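Whirlin (Mus musculus, PDB 6FDD) acts in hearing and vision as a scaffold of the USH2 complex, needed to elongate and maintain hair-cell stereocilia. Local coordinates at residues Ile41-Met46 / Pro72-Arg77. Residues are numbered along the deposited sequence; the frame is centred on the assembly and turned at random.
Sequences ISVEAM and PQDLDR
A side-on, two-pronged salt bridge between R77 and E44 ties the start of helix 75-81 to the first turn of helix 43-53. R77 NE donates to E44 OE2 at 2.7 Å. R77 NH2 donates to E44 OE1 at 2.8 Å, and both bonds are nearly straight. Each oxygen offers its syn lone pair, and the carboxylate lies almost coplanar with the guanidinium, 14° apart. The two chains cross at about a right angle, E44 bending at chi2 and R77 at chi3 to bring their flat ends edge to edge. V43 CG1 sits over one face of the guanidinium, 3.8 Å from R77 NE, while V43 CB rests against D74 CB and OD2. A water bridges E44 OE2 to the carbonyl oxygen of R77, so this carboxylate oxygen is gripped from two sides. An alanine in place of E44 would remove both acceptors of the R77 guanidinium and this water bridge, and would probably loosen the link between the two helices. Farther out, D74 OD1 lies 3.6 Å from R77 NH1, well out of the guanidinium plane, a long and purely electrostatic contact that extends the bridge into a three-residue network. D74 OD2 is fixed by the hydroxyl of Y36 and by a second water, which accepts from V43 N. S42 caps helix 43-53, its OG receiving A45 N at 2.9 Å. Beneath this polar surface, V43 packs on Y36 and F78, so that helices 23-37, 43-53 and 75-81 meet at this corner of the all-helical HHD2 domain of whirlin. A surface salt-bridge network over a buried aliphatic residue, set beside an N-capped helix start, closes the contact.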
loop_
_atom_site.group_PDB
_atom_site.type_symbol
_atom_site.label_atom_id
_atom_site.label_comp_id
_atom_site.label_asym_id
_atom_site.label_seq_id
_atom_site.Cartn_x
_atom_site.Cartn_y
_atom_site.Cartn_z
ATOM N N ILE A 41 -7.122 -8.066 8.021
ATOM C CA ILE A 41 -7.468 -8.171 6.592
ATOM C C ILE A 41 -6.360 -8.891 5.812
ATOM O O ILE A 41 -5.187 -8.813 6.175
ATOM C CB ILE A 41 -7.810 -6.771 5.971
ATOM C CG1 ILE A 41 -6.577 -5.851 5.877
ATOM C CG2 ILE A 41 -8.991 -6.090 6.744
ATOM C CD1 ILE A 41 -6.806 -4.452 5.194
ATOM N N SER A 42 -6.749 -9.582 4.741
ATOM C CA SER A 42 -5.808 -10.261 3.848
ATOM C C SER A 42 -5.003 -9.242 3.043
ATOM O O SER A 42 -5.419 -8.098 2.898
ATOM C CB SER A 42 -6.575 -11.154 2.871
ATOM O OG SER A 42 -7.329 -10.352 1.975
ATOM N N VAL A 43 -3.865 -9.685 2.453
ATOM C CA VAL A 43 -3.076 -8.823 1.567
ATOM C C VAL A 43 -3.971 -8.332 0.380
ATOM O O VAL A 43 -3.842 -7.191 -0.044
ATOM C CB VAL A 43 -1.759 -9.514 1.080
ATOM C CG1 VAL A 43 -2.040 -10.744 0.209
ATOM C CG2 VAL A 43 -0.849 -8.523 0.368
ATOM N N GLU A 44 -4.890 -9.190 -0.106
ATOM C CA GLU A 44 -5.784 -8.832 -1.217
ATOM C C GLU A 44 -6.772 -7.754 -0.813
ATOM O O GLU A 44 -6.963 -6.800 -1.565
ATOM C CB GLU A 44 -6.542 -10.058 -1.747
ATOM C CG GLU A 44 -5.652 -11.102 -2.403
ATOM C CD GLU A 44 -5.069 -12.139 -1.463
ATOM O OE1 GLU A 44 -5.441 -12.148 -0.264
ATOM O OE2 GLU A 44 -4.300 -12.995 -1.947
ATOM N N ALA A 45 -7.393 -7.880 0.382
ATOM C CA ALA A 45 -8.337 -6.854 0.855
ATOM C C ALA A 45 -7.594 -5.516 0.999
ATOM O O ALA A 45 -8.126 -4.462 0.622
ATOM C CB ALA A 45 -8.977 -7.279 2.162
HETATM N N MSE A 46 -6.336 -5.572 1.480
HETATM C CA MSE A 46 -5.519 -4.367 1.630
HETATM C C MSE A 46 -5.233 -3.725 0.270
HETATM O O MSE A 46 -5.358 -2.497 0.114
HETATM C CB MSE A 46 -4.207 -4.696 2.374
HETATM C CG MSE A 46 -3.432 -3.447 2.783
HETATM SE SE MSE A 46 -1.523 -3.813 2.859
HETATM C CE MSE A 46 -1.177 -4.169 0.925
ATOM N N PRO A 72 7.012 -11.391 3.550
ATOM C CA PRO A 72 7.571 -12.128 2.395
ATOM C C PRO A 72 6.713 -13.280 1.865
ATOM O O PRO A 72 6.675 -13.487 0.652
ATOM C CB PRO A 72 8.925 -12.628 2.915
ATOM C CG PRO A 72 9.297 -11.652 3.965
ATOM C CD PRO A 72 8.003 -11.285 4.642
ATOM N N GLN A 73 5.985 -13.991 2.757
ATOM C CA GLN A 73 5.093 -15.086 2.374
ATOM C C GLN A 73 3.864 -14.590 1.550
ATOM O O GLN A 73 3.189 -15.400 0.917
ATOM C CB GLN A 73 4.647 -15.895 3.607
ATOM C CG GLN A 73 3.705 -15.136 4.562
ATOM C CD GLN A 73 3.054 -15.999 5.629
ATOM O OE1 GLN A 73 2.879 -15.568 6.772
ATOM N NE2 GLN A 73 2.636 -17.219 5.288
ATOM N N ASP A 74 3.591 -13.278 1.567
ATOM C CA ASP A 74 2.462 -12.676 0.824
ATOM C C ASP A 74 2.870 -11.990 -0.482
ATOM O O ASP A 74 1.998 -11.460 -1.184
ATOM C CB ASP A 74 1.703 -11.676 1.728
ATOM C CG ASP A 74 0.872 -12.326 2.814
ATOM O OD1 ASP A 74 0.712 -13.572 2.782
ATOM O OD2 ASP A 74 0.399 -11.598 3.716
ATOM N N LEU A 75 4.189 -11.979 -0.816
ATOM C CA LEU A 75 4.675 -11.293 -2.020
ATOM C C LEU A 75 4.061 -11.807 -3.322
ATOM O O LEU A 75 3.668 -10.990 -4.148
ATOM C CB LEU A 75 6.217 -11.284 -2.112
ATOM C CG LEU A 75 6.904 -10.312 -1.158
ATOM C CD1 LEU A 75 8.401 -10.573 -1.091
ATOM C CD2 LEU A 75 6.656 -8.862 -1.571
ATOM N N ASP A 76 3.938 -13.130 -3.484
ATOM C CA ASP A 76 3.361 -13.703 -4.710
ATOM C C ASP A 76 1.888 -13.317 -4.856
ATOM O O ASP A 76 1.482 -12.919 -5.946
ATOM C CB ASP A 76 3.552 -15.224 -4.768
ATOM C CG ASP A 76 4.997 -15.689 -4.897
ATOM O OD1 ASP A 76 5.874 -14.850 -5.223
ATOM O OD2 ASP A 76 5.251 -16.889 -4.679
ATOM N N ARG A 77 1.111 -13.366 -3.745
ATOM C CA ARG A 77 -0.291 -12.933 -3.765
ATOM C C ARG A 77 -0.384 -11.438 -4.094
ATOM O O ARG A 77 -1.188 -11.046 -4.946
ATOM C CB ARG A 77 -0.977 -13.262 -2.443
ATOM C CG ARG A 77 -1.332 -14.741 -2.316
ATOM C CD ARG A 77 -1.538 -15.159 -0.878
ATOM N NE ARG A 77 -2.672 -14.452 -0.278
ATOM C CZ ARG A 77 -3.029 -14.532 0.998
ATOM N NH1 ARG A 77 -2.348 -15.302 1.841
ATOM N NH2 ARG A 77 -4.071 -13.846 1.443
HETATM O O HOH W 1 -2.384 -11.688 3.773
HETATM O O HOH W 2 -3.481 -12.242 -4.450
#